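Local coordinates for protein PtLCIB4 H88A mutant (Phaeodactylum tricornutum, PDB 5B5Z) that belongs to a group of zinc-dependent beta-carbonic anhydrases related to LCIB, which probably interconvert carbon dioxide and bicarbonate, here carrying an engineered substitution, at residues G113-V118 with A137-A142; G122-V127 with I244-P249; L58-V63 with G82-F87. One frame throughout, in Å; residues are numbered along the deposited sequence.

Interaction 1. Residues G113-V118 with A137-A142; sequences GSHVGV and ACCGSA. With ZN (zinc ion), chain C.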
loop_
_atom_site.group_PDB
_atom_site.type_symbol
_atom_site.label_atom_id
_atom_site.label_comp_id
_atom_site.label_asym_id
_atom_site.label_seq_id
_atom_site.Cartn_x
_atom_site.Cartn_y
_atom_site.Cartn_z
ATOM N N GLY A 113 5.282 8.199 -7.719
ATOM C CA GLY A 113 4.760 9.449 -8.212
ATOM C C GLY A 113 3.660 10.008 -7.370
ATOM O O GLY A 113 3.036 9.328 -6.555
ATOM N N SER A 114 3.406 11.286 -7.610
ATOM C CA SER A 114 2.202 11.912 -7.133
ATOM C C SER A 114 1.063 11.544 -8.065
ATOM O O SER A 114 1.262 10.894 -9.079
ATOM C CB SER A 114 2.378 13.427 -7.111
ATOM O OG SER A 114 2.636 13.887 -8.436
ATOM N N HIS A 115 -0.143 11.960 -7.734
ATOM C CA HIS A 115 -1.227 11.797 -8.707
ATOM C C HIS A 115 -2.225 12.947 -8.617
ATOM O O HIS A 115 -2.225 13.719 -7.656
ATOM C CB HIS A 115 -1.941 10.438 -8.545
ATOM C CG HIS A 115 -2.867 10.358 -7.372
ATOM N ND1 HIS A 115 -4.216 10.100 -7.499
ATOM C CD2 HIS A 115 -2.632 10.486 -6.047
ATOM C CE1 HIS A 115 -4.772 10.093 -6.298
ATOM N NE2 HIS A 115 -3.832 10.303 -5.396
ATOM N N VAL A 116 -3.069 13.049 -9.633
ATOM C CA VAL A 116 -4.051 14.125 -9.696
ATOM C C VAL A 116 -5.202 13.689 -10.591
ATOM O O VAL A 116 -4.976 13.040 -11.611
ATOM C CB VAL A 116 -3.415 15.432 -10.218
ATOM C CG1 VAL A 116 -2.825 15.243 -11.614
ATOM C CG2 VAL A 116 -4.432 16.558 -10.189
ATOM N N GLY A 117 -6.421 14.021 -10.186
ATOM C CA GLY A 117 -7.595 13.752 -10.997
ATOM C C GLY A 117 -7.853 14.866 -11.991
ATOM O O GLY A 117 -7.544 16.026 -11.732
ATOM N N VAL A 118 -8.380 14.499 -13.148
ATOM C CA VAL A 118 -8.848 15.509 -14.091
ATOM C C VAL A 118 -10.234 15.049 -14.548
ATOM O O VAL A 118 -10.429 13.878 -14.855
ATOM C CB VAL A 118 -7.873 15.705 -15.272
ATOM C CG1 VAL A 118 -7.678 14.413 -16.070
ATOM C CG2 VAL A 118 -8.367 16.858 -16.169
ATOM N N ALA A 137 -11.978 15.387 -3.824
ATOM C CA ALA A 137 -10.616 15.738 -4.201
ATOM C C ALA A 137 -9.795 14.535 -4.648
ATOM O O ALA A 137 -9.986 13.415 -4.173
ATOM C CB ALA A 137 -9.926 16.434 -3.047
ATOM N N CYS A 138 -8.864 14.789 -5.560
ATOM C CA CYS A 138 -7.927 13.779 -6.045
ATOM C C CYS A 138 -6.676 14.514 -6.515
ATOM O O CYS A 138 -6.711 15.161 -7.558
ATOM C CB CYS A 138 -8.558 12.977 -7.188
ATOM S SG CYS A 138 -7.588 11.600 -7.819
ATOM N N CYS A 139 -5.560 14.465 -5.792
ATOM C CA CYS A 139 -5.302 13.686 -4.591
ATOM C C CYS A 139 -5.878 14.303 -3.301
ATOM O O CYS A 139 -5.484 15.383 -2.925
ATOM C CB CYS A 139 -3.781 13.553 -4.491
ATOM S SG CYS A 139 -3.192 12.647 -3.007
ATOM N N GLY A 140 -6.775 13.602 -2.611
ATOM C CA GLY A 140 -7.365 14.116 -1.384
ATOM C C GLY A 140 -6.363 14.530 -0.318
ATOM O O GLY A 140 -6.459 15.612 0.277
ATOM N N SER A 141 -5.392 13.661 -0.065
ATOM C CA SER A 141 -4.359 13.933 0.913
ATOM C C SER A 141 -3.554 15.184 0.576
ATOM O O SER A 141 -3.344 16.037 1.432
ATOM C CB SER A 141 -3.416 12.721 1.041
ATOM O OG SER A 141 -2.241 13.069 1.762
ATOM N N ALA A 142 -3.083 15.279 -0.662
ATOM C CA ALA A 142 -2.274 16.428 -1.059
ATOM C C ALA A 142 -3.088 17.729 -0.992
ATOM O O ALA A 142 -2.574 18.767 -0.578
ATOM C CB ALA A 142 -1.711 16.232 -2.449
HETATM ZN ZN ZN C . -3.995 10.514 -3.333
HETATM O O HOH W 1 -3.273 16.365 -6.437
HETATM O O HOH W 2 -5.900 10.604 -3.126
#
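H115 sets CG between its backbone N and carbonyl carbon (chi1 76°), while C139 turns SG anti to its own N (chi1 178°); from strand 107-117 and from the start of helix 140-154 the two side chains thereby converge on one zinc ion. The zinc takes H115 NE2 at 2.1 Å and C139 SG at 2.3 Å. C59 supplies the third protein ligand, and a water lies 1.9 Å from the zinc, in the plane of the imidazole and off its edge. The other ring nitrogen, ND1, hydrogen-bonds to OD1 of N247, so both nitrogens are engaged and the ring cannot easily turn. Both cysteines approach the imidazole obliquely and from the same side: C138 SG comes within 3.5 Å of H115 CE1 without binding the metal, and C139 CB lies 3.4 Å from H115 NE2. C139 also occupies the N-cap position of helix 140-154, where its SG accepts from A142 N at 3.5 Å; the sulfur thus carries both the zinc and this N-H. A cis peptide joins C138 to C139. The backbones are tied by G117 N to C138 O, 2.9 Å and nearly straight at 175°, with the donor above the carbonyl plane, and by a water that links H115 O to C139 N. G117 has no beta carbon, which would collide with C138 CB, and this lets the strand come so close. A histidine, two cysteines and a water round one zinc form the metal site characteristic of beta-carbonic anhydrases.

Interaction 2. Residues G122-V127 with I244-P249; sequences GKWGTV and IQINTP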
loop_
_atom_site.group_PDB
_atom_site.type_symbol
_atom_site.label_atom_id
_atom_site.label_comp_id
_atom_site.label_asym_id
_atom_site.label_seq_id
_atom_site.Cartn_x
_atom_site.Cartn_y
_atom_site.Cartn_z
ATOM N N GLY A 122 -12.457 18.807 -17.713
ATOM C CA GLY A 122 -11.089 19.307 -17.748
ATOM C C GLY A 122 -10.636 20.052 -16.503
ATOM O O GLY A 122 -9.668 20.823 -16.541
ATOM N N LYS A 123 -11.328 19.834 -15.390
ATOM C CA LYS A 123 -10.983 20.492 -14.131
ATOM C C LYS A 123 -9.988 19.621 -13.352
ATOM O O LYS A 123 -10.215 18.416 -13.186
ATOM C CB LYS A 123 -12.248 20.746 -13.298
ATOM C CG LYS A 123 -12.007 21.304 -11.905
ATOM C CD LYS A 123 -13.327 21.583 -11.177
ATOM C CE LYS A 123 -13.125 22.442 -9.925
ATOM N NZ LYS A 123 -13.295 23.903 -10.195
ATOM N N TRP A 124 -8.893 20.221 -12.894
ATOM C CA TRP A 124 -7.854 19.480 -12.163
ATOM C C TRP A 124 -8.185 19.331 -10.682
ATOM O O TRP A 124 -8.851 20.179 -10.094
ATOM C CB TRP A 124 -6.495 20.173 -12.314
ATOM C CG TRP A 124 -5.968 20.128 -13.704
ATOM C CD1 TRP A 124 -6.041 21.118 -14.650
ATOM C CD2 TRP A 124 -5.303 19.022 -14.329
ATOM N NE1 TRP A 124 -5.454 20.694 -15.821
ATOM C CE2 TRP A 124 -4.994 19.409 -15.651
ATOM C CE3 TRP A 124 -4.933 17.738 -13.895
ATOM C CZ2 TRP A 124 -4.332 18.566 -16.541
ATOM C CZ3 TRP A 124 -4.276 16.909 -14.772
ATOM C CH2 TRP A 124 -3.979 17.325 -16.087
ATOM N N GLY A 125 -7.709 18.247 -10.073
ATOM C CA GLY A 125 -7.855 18.071 -8.641
ATOM C C GLY A 125 -9.090 17.300 -8.236
ATOM O O GLY A 125 -9.407 17.223 -7.052
ATOM N N THR A 126 -9.786 16.739 -9.221
ATOM C CA THR A 126 -10.999 15.977 -8.972
ATOM C C THR A 126 -11.252 15.002 -10.116
ATOM O O THR A 126 -10.836 15.231 -11.254
ATOM C CB THR A 126 -12.229 16.902 -8.778
ATOM O OG1 THR A 126 -13.363 16.119 -8.377
ATOM C CG2 THR A 126 -12.562 17.679 -10.058
ATOM N N VAL A 127 -11.923 13.899 -9.810
ATOM C CA VAL A 127 -12.297 12.946 -10.845
ATOM C C VAL A 127 -13.484 12.124 -10.351
ATOM O O VAL A 127 -13.641 11.895 -9.152
ATOM C CB VAL A 127 -11.109 12.035 -11.251
ATOM C CG1 VAL A 127 -10.730 11.082 -10.114
ATOM C CG2 VAL A 127 -11.426 11.283 -12.541
ATOM N N ILE A 244 4.247 11.898 -12.463
ATOM C CA ILE A 244 2.910 12.318 -12.065
ATOM C C ILE A 244 1.861 11.461 -12.747
ATOM O O ILE A 244 1.780 11.411 -13.970
ATOM C CB ILE A 244 2.652 13.811 -12.417
ATOM C CG1 ILE A 244 3.723 14.682 -11.748
ATOM C CG2 ILE A 244 1.223 14.196 -12.007
ATOM C CD1 ILE A 244 3.734 16.096 -12.229
ATOM N N GLN A 245 1.078 10.764 -11.929
ATOM C CA GLN A 245 0.004 9.921 -12.379
ATOM C C GLN A 245 -1.251 10.774 -12.592
ATOM O O GLN A 245 -1.661 11.519 -11.697
ATOM C CB GLN A 245 -0.198 8.819 -11.327
ATOM C CG GLN A 245 -1.313 7.870 -11.539
ATOM C CD GLN A 245 -1.281 6.770 -10.492
ATOM O OE1 GLN A 245 -0.705 6.937 -9.392
ATOM N NE2 GLN A 245 -1.893 5.645 -10.817
ATOM N N ILE A 246 -1.853 10.683 -13.772
ATOM C CA ILE A 246 -3.043 11.477 -14.062
ATOM C C ILE A 246 -4.262 10.569 -14.181
ATOM O O ILE A 246 -4.346 9.735 -15.076
ATOM C CB ILE A 246 -2.855 12.317 -15.339
ATOM C CG1 ILE A 246 -1.681 13.281 -15.142
ATOM C CG2 ILE A 246 -4.137 13.075 -15.679
ATOM C CD1 ILE A 246 -1.365 14.128 -16.386
ATOM N N ASN A 247 -5.180 10.708 -13.234
ATOM C CA ASN A 247 -6.350 9.845 -13.171
ATOM C C ASN A 247 -7.530 10.486 -13.890
ATOM O O ASN A 247 -8.005 11.555 -13.505
ATOM C CB ASN A 247 -6.697 9.544 -11.715
ATOM C CG ASN A 247 -5.534 8.932 -10.970
ATOM O OD1 ASN A 247 -5.084 9.456 -9.956
ATOM N ND2 ASN A 247 -5.012 7.855 -11.500
ATOM N N THR A 248 -8.009 9.807 -14.925
ATOM C CA THR A 248 -9.026 10.356 -15.815
ATOM C C THR A 248 -10.356 9.617 -15.643
ATOM O O THR A 248 -10.396 8.574 -14.997
ATOM C CB THR A 248 -8.558 10.237 -17.264
ATOM O OG1 THR A 248 -8.342 8.855 -17.554
ATOM C CG2 THR A 248 -7.252 11.025 -17.478
ATOM N N PRO A 249 -11.453 10.152 -16.216
ATOM C CA PRO A 249 -12.727 9.422 -16.153
ATOM C C PRO A 249 -12.635 7.985 -16.693
ATOM O O PRO A 249 -11.716 7.650 -17.444
ATOM C CB PRO A 249 -13.656 10.281 -17.017
ATOM C CG PRO A 249 -13.119 11.668 -16.853
ATOM C CD PRO A 249 -11.617 11.486 -16.827
#
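W124 meets I246, and V127 meets N247 to P249, where the loop that follows strand 107-117 folds back over the end of strand 238-247, its parallel neighbour in the central sheet of this alpha/beta fold. The indole reaches across with its six-membered ring: CZ3 lies 3.9 Å from I246 CG2, and CH2 lies 4.1 Å from I246 CD1. The two side chains cross obliquely, CZ3 against one branch of the isoleucine and CH2 against the end of the other. With CG of W124 anti to its carbonyl carbon (chi1 -67°), the indole leaves the loop and reaches toward the strand. V127 works at the other end of the contact through one methyl. Its CG2, anti to the backbone N, sits 3.6 Å from N247 O and 3.7 Å from T248 C, and comes to 4.3 Å from P249 CD, so it rests chiefly on backbone. No hydrogen bond joins the two segments, and residues 124-127 and 246-249 run 49° apart rather than pairing as strands.

Around this apolar contact, V21 and A24 of helix 16-24, the ring of F25 and M206 and V207 of helix 205-228 pack against W124, while V21, F25, F255 and V257 touch I246. The loop itself is anchored by G125, whose backbone bonds to G117 and C138; at its backbone angles a beta carbon would press on the carbonyl oxygen of W124. The strand end is fixed from beyond the contact, where N247, partner of H115, and T248 share one carboxylate: D254 OD2 receives N247 ND2, and D254 OD1 receives T248 N.

Interaction 3. Residues L58-V63 with G82-F87; sequences LCSDEV and GGLAGF. With ZN (zinc ion), chain C.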
loop_
_atom_site.group_PDB
_atom_site.type_symbol
_atom_site.label_atom_id
_atom_site.label_comp_id
_atom_site.label_asym_id
_atom_site.label_seq_id
_atom_site.Cartn_x
_atom_site.Cartn_y
_atom_site.Cartn_z
ATOM N N LEU A 58 3.081 4.809 -4.576
ATOM C CA LEU A 58 1.948 5.546 -5.127
ATOM C C LEU A 58 0.925 5.782 -4.024
ATOM O O LEU A 58 0.977 5.126 -2.974
ATOM C CB LEU A 58 1.316 4.769 -6.289
ATOM C CG LEU A 58 2.265 4.449 -7.458
ATOM C CD1 LEU A 58 1.651 3.419 -8.441
ATOM C CD2 LEU A 58 2.668 5.729 -8.194
ATOM N N CYS A 59 -0.012 6.703 -4.246
ATOM C CA CYS A 59 -0.988 7.024 -3.200
ATOM C C CYS A 59 -1.877 5.818 -2.887
ATOM O O CYS A 59 -2.185 4.985 -3.760
ATOM C CB CYS A 59 -1.866 8.231 -3.607
ATOM S SG CYS A 59 -2.978 8.786 -2.280
ATOM N N SER A 60 -2.289 5.741 -1.632
ATOM C CA SER A 60 -3.165 4.680 -1.158
ATOM C C SER A 60 -4.552 4.719 -1.810
ATOM O O SER A 60 -5.275 3.736 -1.780
ATOM C CB SER A 60 -3.261 4.790 0.356
ATOM O OG SER A 60 -3.414 6.139 0.728
ATOM N N ASP A 61 -4.924 5.872 -2.376
ATOM C CA ASP A 61 -6.183 6.033 -3.125
ATOM C C ASP A 61 -6.437 4.891 -4.140
ATOM O O ASP A 61 -5.529 4.501 -4.876
ATOM C CB ASP A 61 -6.125 7.394 -3.835
ATOM C CG ASP A 61 -7.474 7.878 -4.340
ATOM O OD1 ASP A 61 -8.338 7.048 -4.718
ATOM O OD2 ASP A 61 -7.628 9.129 -4.421
ATOM N N GLU A 62 -7.662 4.358 -4.173
ATOM C CA GLU A 62 -8.002 3.270 -5.101
ATOM C C GLU A 62 -7.756 3.640 -6.564
ATOM O O GLU A 62 -7.495 2.772 -7.386
ATOM C CB GLU A 62 -9.470 2.835 -4.938
ATOM C CG GLU A 62 -10.504 3.939 -5.167
ATOM C CD GLU A 62 -10.911 4.123 -6.627
ATOM O OE1 GLU A 62 -11.615 5.117 -6.927
ATOM O OE2 GLU A 62 -10.542 3.283 -7.474
ATOM N N VAL A 63 -7.823 4.925 -6.900
ATOM C CA VAL A 63 -7.669 5.314 -8.303
ATOM C C VAL A 63 -6.255 5.101 -8.846
ATOM O O VAL A 63 -6.041 5.171 -10.057
ATOM C CB VAL A 63 -8.068 6.799 -8.553
ATOM C CG1 VAL A 63 -9.518 7.015 -8.189
ATOM C CG2 VAL A 63 -7.153 7.757 -7.796
ATOM N N GLY A 82 4.428 2.932 -0.644
ATOM C CA GLY A 82 3.717 4.211 -0.610
ATOM C C GLY A 82 2.832 4.407 0.615
ATOM O O GLY A 82 2.996 3.765 1.657
ATOM N N GLY A 83 1.889 5.328 0.483
ATOM C CA GLY A 83 1.046 5.741 1.593
ATOM C C GLY A 83 0.347 6.985 1.101
ATOM O O GLY A 83 0.303 7.201 -0.091
ATOM N N LEU A 84 -0.144 7.827 2.004
ATOM C CA LEU A 84 -0.874 9.022 1.585
ATOM C C LEU A 84 -0.051 9.901 0.636
ATOM O O LEU A 84 1.120 10.167 0.876
ATOM C CB LEU A 84 -1.304 9.820 2.818
ATOM C CG LEU A 84 -2.331 9.104 3.701
ATOM C CD1 LEU A 84 -2.613 9.948 4.917
ATOM C CD2 LEU A 84 -3.608 8.814 2.912
ATOM N N ALA A 85 -0.690 10.331 -0.449
ATOM C CA ALA A 85 -0.100 11.187 -1.488
ATOM C C ALA A 85 1.027 10.531 -2.288
ATOM O O ALA A 85 1.596 11.160 -3.172
ATOM C CB ALA A 85 0.382 12.490 -0.884
ATOM N N GLY A 86 1.338 9.267 -1.990
ATOM C CA GLY A 86 2.368 8.532 -2.713
ATOM C C GLY A 86 3.788 8.629 -2.164
ATOM O O GLY A 86 4.720 8.094 -2.762
ATOM N N PHE A 87 3.969 9.303 -1.031
ATOM C CA PHE A 87 5.285 9.326 -0.382
ATOM C C PHE A 87 5.724 7.941 0.067
ATOM O O PHE A 87 4.893 7.144 0.466
ATOM C CB PHE A 87 5.272 10.278 0.808
ATOM C CG PHE A 87 5.242 11.721 0.405
ATOM C CD1 PHE A 87 6.419 12.399 0.125
ATOM C CD2 PHE A 87 4.040 12.387 0.278
ATOM C CE1 PHE A 87 6.385 13.736 -0.261
ATOM C CE2 PHE A 87 4.000 13.718 -0.109
ATOM C CZ PHE A 87 5.179 14.391 -0.375
HETATM ZN ZN ZN C . -3.995 10.514 -3.333
HETATM O O HOH W 3 2.897 2.152 -3.131
HETATM O O HOH W 2 -5.900 10.604 -3.126
#
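L58 meets the glycine-rich turn 82-87 with its backbone, C59 and S60 with backbone and side chain. L58 C lies 3.4 Å from G86 CA, and its carbonyl oxygen faces G82, where a beta carbon would clash with it; a water also links L58 N to G82 N, weakly at the glycine. C59 CA points its hydrogen at G83 O, 3.4 Å away, and S60 N gives the same oxygen a weak hydrogen bond. C59 SG, anti to its backbone N (chi1 -174°), binds zinc at 2.3 Å and lies 3.3 Å from A85 N. The loop after strand 52-57 thus brings the first of two cysteines to the zinc site of a beta-carbonic anhydrase. C59 SG also accepts from D61 N at 3.5 Å. D61 OD1 takes V63 N at 3.1 Å in an Asx turn, while OD2 accepts from the zinc-bound water at 2.6 Å and pairs with R129; an alanine here would probably leave that water without this acceptor and R129 without its salt bridge to this position. S60 OG meets L84 CD2 at 3.5 Å, and T80 of the second subunit packs on S60.

Overall arrangement
Along the chain interaction 3 closes before the other two open, while the segments of interactions 1 and 2 alternate. The centres of 1 and 2 are about 7 Å apart, those of 1 and 3 about 9 Å, and those of 2 and 3 about 15 Å, which puts interaction 1 in the middle. Interactions 1 and 2 share the sheet through neighbouring parallel strands 107-117 and 238-247; interaction 3 follows strand 52-57, on the other side of 107-117. Interactions 1 and 3 hold the three zinc ligands and share the metal-bound water, whereas interaction 2 includes N247, whose OD1 bonds to the zinc-binding H115. The metal site is thus assembled from distant parts of one chain.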